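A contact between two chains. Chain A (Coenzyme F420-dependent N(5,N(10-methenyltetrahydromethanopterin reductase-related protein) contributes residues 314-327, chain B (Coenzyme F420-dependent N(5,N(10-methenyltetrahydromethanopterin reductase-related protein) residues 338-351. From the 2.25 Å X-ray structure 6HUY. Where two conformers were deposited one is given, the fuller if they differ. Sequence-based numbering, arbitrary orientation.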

ATOM      1  N   THR A 314      14.437  -7.583   6.633  1.00 60.26           N
ATOM      2  CA  THR A 314      14.071  -6.193   6.447  1.00 59.82           C
ATOM      3  C   THR A 314      12.860  -5.911   7.321  1.00 55.94           C
ATOM      4  O   THR A 314      12.047  -6.803   7.587  1.00 61.38           O
ATOM      5  CB  THR A 314      13.780  -5.889   4.973  1.00 61.71           C
ATOM      6  OG1 THR A 314      13.934  -4.491   4.734  1.00 58.13           O
ATOM      7  CG2 THR A 314      12.365  -6.323   4.571  1.00 63.41           C
ATOM      8  N   TYR A 315      12.745  -4.665   7.760  1.00 46.10           N
ATOM      9  CA  TYR A 315      11.601  -4.236   8.556  1.00 42.11           C
ATOM     10  C   TYR A 315      10.493  -3.794   7.612  1.00 38.96           C
ATOM     11  O   TYR A 315      10.386  -2.608   7.231  1.00 36.31           O
ATOM     12  CB  TYR A 315      12.001  -3.135   9.516  1.00 40.27           C
ATOM     13  CG  TYR A 315      12.861  -3.637  10.639  1.00 39.49           C
ATOM     14  CD1 TYR A 315      12.345  -4.514  11.580  1.00 41.91           C
ATOM     15  CD2 TYR A 315      14.179  -3.241  10.766  1.00 38.80           C
ATOM     16  CE1 TYR A 315      13.108  -4.980  12.623  1.00 44.05           C
ATOM     17  CE2 TYR A 315      14.956  -3.696  11.804  1.00 43.21           C
ATOM     18  CZ  TYR A 315      14.408  -4.569  12.737  1.00 44.68           C
ATOM     19  OH  TYR A 315      15.161  -5.045  13.783  1.00 46.44           O
ATOM     20  N   THR A 316       9.636  -4.772   7.263  1.00 34.70           N
ATOM     21  CA  THR A 316       8.592  -4.572   6.265  1.00 33.09           C
ATOM     22  C   THR A 316       7.621  -3.476   6.675  1.00 32.59           C
ATOM     23  O   THR A 316       6.944  -2.893   5.818  1.00 32.22           O
ATOM     24  CB  THR A 316       7.826  -5.875   6.035  1.00 34.93           C
ATOM     25  OG1 THR A 316       7.299  -6.372   7.273  1.00 36.90           O
ATOM     26  CG2 THR A 316       8.733  -6.918   5.434  1.00 36.31           C
ATOM     27  N   SER A 317       7.504  -3.205   7.974  1.00 35.32           N
ATOM     28  CA  SER A 317       6.546  -2.227   8.478  1.00 37.28           C
ATOM     29  C   SER A 317       7.149  -0.851   8.740  1.00 35.62           C
ATOM     30  O   SER A 317       6.420   0.044   9.169  1.00 36.42           O
ATOM     31  CB  SER A 317       5.885  -2.736   9.759  1.00 38.44           C
ATOM     32  OG  SER A 317       6.771  -2.656  10.848  1.00 38.64           O
ATOM     33  N   ALA A 318       8.437  -0.648   8.492  1.00 34.80           N
ATOM     34  CA  ALA A 318       9.035   0.677   8.677  1.00 35.42           C
ATOM     35  C   ALA A 318       8.284   1.705   7.826  1.00 35.65           C
ATOM     36  O   ALA A 318       8.156   1.509   6.610  1.00 36.40           O
ATOM     37  CB  ALA A 318      10.515   0.675   8.309  1.00 34.07           C
ATOM     38  N   PRO A 319       7.729   2.777   8.415  1.00 34.82           N
ATOM     39  CA  PRO A 319       6.850   3.663   7.630  1.00 34.55           C
ATOM     40  C   PRO A 319       7.620   4.502   6.619  1.00 35.22           C
ATOM     41  O   PRO A 319       8.410   5.369   7.005  1.00 29.49           O
ATOM     42  CB  PRO A 319       6.181   4.542   8.697  1.00 35.68           C
ATOM     43  CG  PRO A 319       6.654   4.033  10.020  1.00 36.13           C
ATOM     44  CD  PRO A 319       7.861   3.214   9.812  1.00 34.74           C
ATOM     45  N   SER A 320       7.393   4.264   5.329  1.00 36.32           N
ATOM     46  CA  SER A 320       8.178   4.916   4.280  1.00 37.53           C
ATOM     47  C   SER A 320       8.215   6.435   4.378  1.00 34.48           C
ATOM     48  O   SER A 320       9.310   7.005   4.269  1.00 31.82           O
ATOM     49  CB  SER A 320       7.651   4.491   2.905  1.00 39.94           C
ATOM     50  OG  SER A 320       8.353   5.181   1.893  1.00 39.18           O
ATOM     51  N   PRO A 321       7.103   7.142   4.551  1.00 37.75           N
ATOM     52  CA  PRO A 321       7.187   8.613   4.620  1.00 39.67           C
ATOM     53  C   PRO A 321       8.115   9.133   5.717  1.00 39.39           C
ATOM     54  O   PRO A 321       8.793  10.152   5.530  1.00 37.42           O
ATOM     55  CB  PRO A 321       5.737   9.027   4.896  1.00 41.29           C
ATOM     56  CG  PRO A 321       4.922   7.867   4.554  1.00 38.92           C
ATOM     57  CD  PRO A 321       5.731   6.654   4.720  1.00 35.64           C
ATOM     58  N   MET A 322       8.147   8.462   6.868  1.00 39.00           N
ATOM     59  CA  MET A 322       9.040   8.854   7.950  1.00 39.21           C
ATOM     60  C   MET A 322      10.505   8.654   7.569  1.00 40.99           C
ATOM     61  O   MET A 322      11.347   9.527   7.826  1.00 40.15           O
ATOM     62  CB  MET A 322       8.703   8.053   9.205  1.00 37.91           C
ATOM     63  CG  MET A 322       7.542   8.609  10.007  1.00 40.15           C
ATOM     64  SD  MET A 322       5.918   8.335   9.267  1.00 42.13           S
ATOM     65  CE  MET A 322       4.924   9.300  10.402  1.00 47.73           C
ATOM     66  N   LEU A 323      10.826   7.510   6.960  1.00 39.63           N
ATOM     67  CA  LEU A 323      12.188   7.269   6.508  1.00 38.40           C
ATOM     68  C   LEU A 323      12.581   8.230   5.396  1.00 35.83           C
ATOM     69  O   LEU A 323      13.742   8.645   5.332  1.00 33.95           O
ATOM     70  CB  LEU A 323      12.348   5.829   6.023  1.00 38.69           C
ATOM     71  CG  LEU A 323      12.025   4.711   7.004  1.00 41.77           C
ATOM     72  CD1 LEU A 323      12.111   3.349   6.275  1.00 44.38           C
ATOM     73  CD2 LEU A 323      12.932   4.753   8.178  1.00 42.21           C
ATOM     74  N   VAL A 324      11.633   8.599   4.524  1.00 31.80           N
ATOM     75  CA  VAL A 324      11.916   9.562   3.464  1.00 33.87           C
ATOM     76  C   VAL A 324      12.448  10.870   4.050  1.00 36.67           C
ATOM     77  O   VAL A 324      13.428  11.443   3.555  1.00 35.79           O
ATOM     78  CB  VAL A 324      10.659   9.813   2.614  1.00 33.35           C
ATOM     79  CG1 VAL A 324      10.793  11.110   1.823  1.00 34.47           C
ATOM     80  CG2 VAL A 324      10.404   8.628   1.669  1.00 34.12           C
ATOM     81  N   GLU A 325      11.791  11.382   5.093  1.00 37.24           N
ATOM     82  CA  GLU A 325      12.222  12.665   5.644  1.00 39.77           C
ATOM     83  C   GLU A 325      13.538  12.537   6.397  1.00 37.31           C
ATOM     84  O   GLU A 325      14.350  13.465   6.369  1.00 36.36           O
ATOM     85  CB  GLU A 325      11.123  13.257   6.523  1.00 44.50           C
ATOM     86  CG  GLU A 325       9.843  13.689   5.739  1.00 49.74           C
ATOM     87  CD  GLU A 325      10.143  14.436   4.412  1.00 52.51           C
ATOM     88  OE1 GLU A 325       9.588  14.048   3.354  1.00 51.84           O
ATOM     89  OE2 GLU A 325      10.927  15.419   4.433  1.00 54.09           O
ATOM     90  N   HIS A 326      13.785  11.400   7.058  1.00 37.28           N
ATOM     91  CA  HIS A 326      15.103  11.166   7.648  1.00 38.70           C
ATOM     92  C   HIS A 326      16.196  11.146   6.578  1.00 39.52           C
ATOM     93  O   HIS A 326      17.293  11.686   6.781  1.00 36.37           O
ATOM     94  CB  HIS A 326      15.110   9.845   8.419  1.00 40.02           C
ATOM     95  CG  HIS A 326      14.436   9.915   9.756  1.00 42.03           C
ATOM     96  ND1 HIS A 326      14.947  10.640  10.809  1.00 42.32           N
ATOM     97  CD2 HIS A 326      13.292   9.347  10.209  1.00 42.52           C
ATOM     98  CE1 HIS A 326      14.144  10.520  11.853  1.00 44.86           C
ATOM     99  NE2 HIS A 326      13.133   9.742  11.513  1.00 45.51           N
ATOM    100  N   MET A 327      15.917  10.520   5.429  1.00 37.59           N
ATOM    101  CA  MET A 327      16.886  10.486   4.337  1.00 40.45           C
ATOM    102  C   MET A 327      17.091  11.869   3.741  1.00 38.73           C
ATOM    103  O   MET A 327      18.222  12.245   3.406  1.00 36.52           O
ATOM    104  CB  MET A 327      16.418   9.520   3.256  1.00 44.32           C
ATOM    105  CG  MET A 327      16.853   8.112   3.448  1.00 50.83           C
ATOM    106  SD  MET A 327      18.556   7.916   2.929  1.00 56.33           S
ATOM    107  CE  MET A 327      18.289   8.010   1.183  1.00 54.19           C
TER
ATOM    108  N   GLY B 338      17.727   3.687  16.385  1.00 45.89           N
ATOM    109  CA  GLY B 338      17.025   4.873  16.862  1.00 47.56           C
ATOM    110  C   GLY B 338      16.091   5.481  15.823  1.00 45.38           C
ATOM    111  O   GLY B 338      14.955   5.849  16.131  1.00 48.01           O
ATOM    112  N   ILE B 339      16.553   5.602  14.581  1.00 41.93           N
ATOM    113  CA  ILE B 339      15.727   6.230  13.553  1.00 40.85           C
ATOM    114  C   ILE B 339      14.480   5.388  13.279  1.00 40.47           C
ATOM    115  O   ILE B 339      13.365   5.917  13.168  1.00 39.30           O
ATOM    116  CB  ILE B 339      16.566   6.462  12.277  1.00 39.96           C
ATOM    117  CG1 ILE B 339      17.513   7.650  12.489  1.00 42.58           C
ATOM    118  CG2 ILE B 339      15.685   6.696  11.055  1.00 37.56           C
ATOM    119  CD1 ILE B 339      18.652   7.698  11.481  1.00 44.34           C
ATOM    120  N   LEU B 340      14.650   4.066  13.164  1.00 38.39           N
ATOM    121  CA  LEU B 340      13.498   3.187  12.975  1.00 39.66           C
ATOM    122  C   LEU B 340      12.544   3.295  14.151  1.00 39.87           C
ATOM    123  O   LEU B 340      11.323   3.337  13.969  1.00 38.97           O
ATOM    124  CB  LEU B 340      13.964   1.741  12.799  1.00 41.80           C
ATOM    125  CG  LEU B 340      14.881   1.464  11.610  1.00 43.64           C
ATOM    126  CD1 LEU B 340      15.378   0.024  11.699  1.00 44.92           C
ATOM    127  CD2 LEU B 340      14.170   1.742  10.281  1.00 44.61           C
ATOM    128  N   ARG B 341      13.088   3.357  15.366  1.00 41.34           N
ATOM    129  CA  ARG B 341      12.253   3.522  16.550  1.00 45.24           C
ATOM    130  C   ARG B 341      11.435   4.803  16.469  1.00 43.61           C
ATOM    131  O   ARG B 341      10.210   4.791  16.637  1.00 43.75           O
ATOM    132  CB  ARG B 341      13.132   3.545  17.802  1.00 50.79           C
ATOM    133  CG  ARG B 341      13.223   2.246  18.543  1.00 54.67           C
ATOM    134  CD  ARG B 341      13.665   2.499  19.984  1.00 60.09           C
ATOM    135  NE  ARG B 341      15.047   2.975  20.095  1.00 61.76           N
ATOM    136  CZ  ARG B 341      15.413   4.253  20.223  1.00 62.19           C
ATOM    137  NH1 ARG B 341      16.706   4.556  20.323  1.00 59.44           N
ATOM    138  NH2 ARG B 341      14.504   5.230  20.251  1.00 62.93           N
ATOM    139  N   GLU B 342      12.108   5.929  16.237  1.00 44.02           N
ATOM    140  CA  GLU B 342      11.400   7.194  16.197  0.51 44.88           C
ATOM    141  C   GLU B 342      10.383   7.224  15.065  1.00 42.98           C
ATOM    142  O   GLU B 342       9.335   7.858  15.199  1.00 44.44           O
ATOM    143  CB  GLU B 342      12.392   8.356  16.068  0.51 45.75           C
ATOM    144  CG  GLU B 342      13.259   8.551  17.303  0.51 49.03           C
ATOM    145  CD  GLU B 342      12.445   8.596  18.595  0.51 50.94           C
ATOM    146  OE1 GLU B 342      12.718   7.781  19.502  0.51 51.16           O
ATOM    147  OE2 GLU B 342      11.523   9.434  18.692  0.51 52.86           O
ATOM    148  N   SER B 343      10.655   6.521  13.968  1.00 40.82           N
ATOM    149  CA  SER B 343       9.706   6.464  12.862  1.00 43.10           C
ATOM    150  C   SER B 343       8.454   5.684  13.238  1.00 42.90           C
ATOM    151  O   SER B 343       7.342   6.078  12.861  1.00 43.30           O
ATOM    152  CB  SER B 343      10.367   5.839  11.636  1.00 41.74           C
ATOM    153  OG  SER B 343      11.364   6.699  11.102  1.00 41.37           O
ATOM    154  N   TRP B 344       8.607   4.555  13.940  1.00 40.50           N
ATOM    155  CA  TRP B 344       7.421   3.838  14.415  1.00 41.76           C
ATOM    156  C   TRP B 344       6.657   4.661  15.442  1.00 42.54           C
ATOM    157  O   TRP B 344       5.421   4.714  15.409  1.00 42.18           O
ATOM    158  CB  TRP B 344       7.798   2.474  15.000  1.00 42.22           C
ATOM    159  CG  TRP B 344       7.908   1.423  13.965  1.00 40.02           C
ATOM    160  CD1 TRP B 344       6.968   1.092  13.034  1.00 39.22           C
ATOM    161  CD2 TRP B 344       9.011   0.546  13.753  1.00 39.99           C
ATOM    162  NE1 TRP B 344       7.426   0.071  12.237  1.00 37.46           N
ATOM    163  CE2 TRP B 344       8.675  -0.291  12.663  1.00 38.71           C
ATOM    164  CE3 TRP B 344      10.246   0.384  14.373  1.00 38.49           C
ATOM    165  CZ2 TRP B 344       9.540  -1.263  12.179  1.00 37.49           C
ATOM    166  CZ3 TRP B 344      11.097  -0.565  13.900  1.00 41.66           C
ATOM    167  CH2 TRP B 344      10.747  -1.385  12.804  1.00 42.61           C
ATOM    168  N   LYS B 345       7.370   5.329  16.350  1.00 44.02           N
ATOM    169  CA  LYS B 345       6.685   6.175  17.320  1.00 48.20           C
ATOM    170  C   LYS B 345       5.958   7.325  16.635  1.00 48.28           C
ATOM    171  O   LYS B 345       4.812   7.630  16.980  1.00 48.85           O
ATOM    172  CB  LYS B 345       7.677   6.684  18.368  1.00 50.38           C
ATOM    173  CG  LYS B 345       8.265   5.549  19.227  1.00 53.11           C
ATOM    174  CD  LYS B 345       8.758   6.033  20.576  1.00 59.35           C
ATOM    175  CE  LYS B 345      10.223   6.431  20.540  1.00 61.87           C
ATOM    176  NZ  LYS B 345      10.504   7.465  21.573  1.00 65.40           N
ATOM    177  N   LYS B 346       6.591   7.962  15.647  1.00 48.78           N
ATOM    178  CA  LYS B 346       5.935   9.066  14.949  1.00 53.07           C
ATOM    179  C   LYS B 346       4.734   8.580  14.153  1.00 52.11           C
ATOM    180  O   LYS B 346       3.747   9.311  14.007  1.00 53.35           O
ATOM    181  CB  LYS B 346       6.918   9.782  14.015  1.00 56.96           C
ATOM    182  CG  LYS B 346       7.763  10.848  14.668  1.00 64.70           C
ATOM    183  CD  LYS B 346       6.907  12.053  15.089  1.00 70.29           C
ATOM    184  CE  LYS B 346       7.263  12.550  16.482  1.00 74.80           C
ATOM    185  NZ  LYS B 346       6.125  13.301  17.107  1.00 78.42           N
ATOM    186  N   PHE B 347       4.808   7.366  13.610  1.00 47.58           N
ATOM    187  CA  PHE B 347       3.669   6.813  12.896  1.00 44.55           C
ATOM    188  C   PHE B 347       2.449   6.755  13.808  1.00 43.33           C
ATOM    189  O   PHE B 347       1.364   7.234  13.454  1.00 42.86           O
ATOM    190  CB  PHE B 347       4.028   5.433  12.359  1.00 43.61           C
ATOM    191  CG  PHE B 347       2.880   4.701  11.761  1.00 42.75           C
ATOM    192  CD1 PHE B 347       2.119   5.280  10.765  1.00 42.86           C
ATOM    193  CD2 PHE B 347       2.559   3.419  12.191  1.00 42.19           C
ATOM    194  CE1 PHE B 347       1.043   4.592  10.206  1.00 43.19           C
ATOM    195  CE2 PHE B 347       1.488   2.722  11.630  1.00 42.09           C
ATOM    196  CZ  PHE B 347       0.733   3.312  10.639  1.00 41.52           C
ATOM    197  N   TYR B 348       2.617   6.189  15.003  1.00 43.91           N
ATOM    198  CA  TYR B 348       1.511   6.125  15.951  1.00 45.88           C
ATOM    199  C   TYR B 348       1.034   7.520  16.322  1.00 46.81           C
ATOM    200  O   TYR B 348      -0.172   7.800  16.323  1.00 47.32           O
ATOM    201  CB  TYR B 348       1.923   5.359  17.207  1.00 45.77           C
ATOM    202  CG  TYR B 348       0.868   5.451  18.270  1.00 47.88           C
ATOM    203  CD1 TYR B 348      -0.198   4.558  18.281  1.00 48.20           C
ATOM    204  CD2 TYR B 348       0.903   6.448  19.235  1.00 49.58           C
ATOM    205  CE1 TYR B 348      -1.182   4.639  19.228  1.00 48.85           C
ATOM    206  CE2 TYR B 348      -0.079   6.540  20.196  1.00 51.24           C
ATOM    207  CZ  TYR B 348      -1.123   5.631  20.186  1.00 50.81           C
ATOM    208  OH  TYR B 348      -2.111   5.706  21.138  1.00 52.46           O
ATOM    209  N   GLU B 349       1.972   8.407  16.649  1.00 47.50           N
ATOM    210  CA  GLU B 349       1.598   9.738  17.104  1.00 51.31           C
ATOM    211  C   GLU B 349       0.889  10.521  16.003  1.00 49.20           C
ATOM    212  O   GLU B 349      -0.209  11.040  16.208  1.00 50.49           O
ATOM    213  CB  GLU B 349       2.840  10.464  17.608  1.00 55.99           C
ATOM    214  CG  GLU B 349       3.259   9.949  18.997  1.00 63.76           C
ATOM    215  CD  GLU B 349       4.718  10.216  19.363  1.00 68.25           C
ATOM    216  OE1 GLU B 349       5.393  11.016  18.667  1.00 69.60           O
ATOM    217  OE2 GLU B 349       5.180   9.619  20.364  1.00 69.06           O
ATOM    218  N   ASN B 350       1.470  10.576  14.808  1.00 47.57           N
ATOM    219  CA  ASN B 350       0.878  11.392  13.756  1.00 49.16           C
ATOM    220  C   ASN B 350      -0.529  10.926  13.430  1.00 49.36           C
ATOM    221  O   ASN B 350      -1.432  11.746  13.238  1.00 49.27           O
ATOM    222  CB  ASN B 350       1.754  11.352  12.508  1.00 48.05           C
ATOM    223  CG  ASN B 350       2.982  12.206  12.643  1.00 50.66           C
ATOM    224  OD1 ASN B 350       3.188  12.853  13.671  1.00 53.87           O
ATOM    225  ND2 ASN B 350       3.821  12.199  11.619  1.00 51.25           N
ATOM    226  N   VAL B 351      -0.736   9.609  13.382  1.00 48.36           N
ATOM    227  CA  VAL B 351      -2.033   9.076  12.982  1.00 48.75           C
ATOM    228  C   VAL B 351      -3.067   9.309  14.073  1.00 51.46           C
ATOM    229  O   VAL B 351      -4.188   9.752  13.796  1.00 52.51           O
ATOM    230  CB  VAL B 351      -1.912   7.587  12.617  1.00 45.86           C
ATOM    231  CG1 VAL B 351      -3.287   6.994  12.350  1.00 47.92           C
ATOM    232  CG2 VAL B 351      -1.016   7.428  11.394  1.00 42.41           C
TER

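The contact is mostly apolar and buries 673 Å² over both sides. Polar links across it are few. The indole NE1 of Trp344(B) is the donor in both hydrogen bonds between the stretches. Trp344(B) NE1 lies 3.2 Å from Ser317(A) O and 3.1 Å from Ser317(A) OG. Both bonds are weak, since one N-H is shared between two acceptors at bent angles of 141° and 129°. Ser317(A) OG is also hydrogen-bonded elsewhere in the structure, as is Tyr315(A) OH.

The type I turn from Tyr315(A) to Ala318(A) is closed by Ala318(A) N to Tyr315(A) O, 3.0 Å. Around it, Trp344(B) turns its edge to the face of Tyr315(A), with the planes at 87°. Pro319(A) CD covers a face of the indole, 4.0 Å from Trp344(B) CD1.

Ser343(B) is buried, but its hydroxyl is satisfied within its own helix: OG donates to Ile339(B) O at 3.0 Å. This small side chain can therefore face Met322(A), whose CB is 3.5 Å from Ser343(B) OG. The flexible Met322(A) side chain fits among Ser343(B), Lys346(B), Phe347(B) and Asn350(B). Lys346(B) NZ leads away and pairs with Glu349(B) OE1 at 2.9 Å. Ile339(B) CG2 packs over a face of His326(A), 3.7 Å from its CD2.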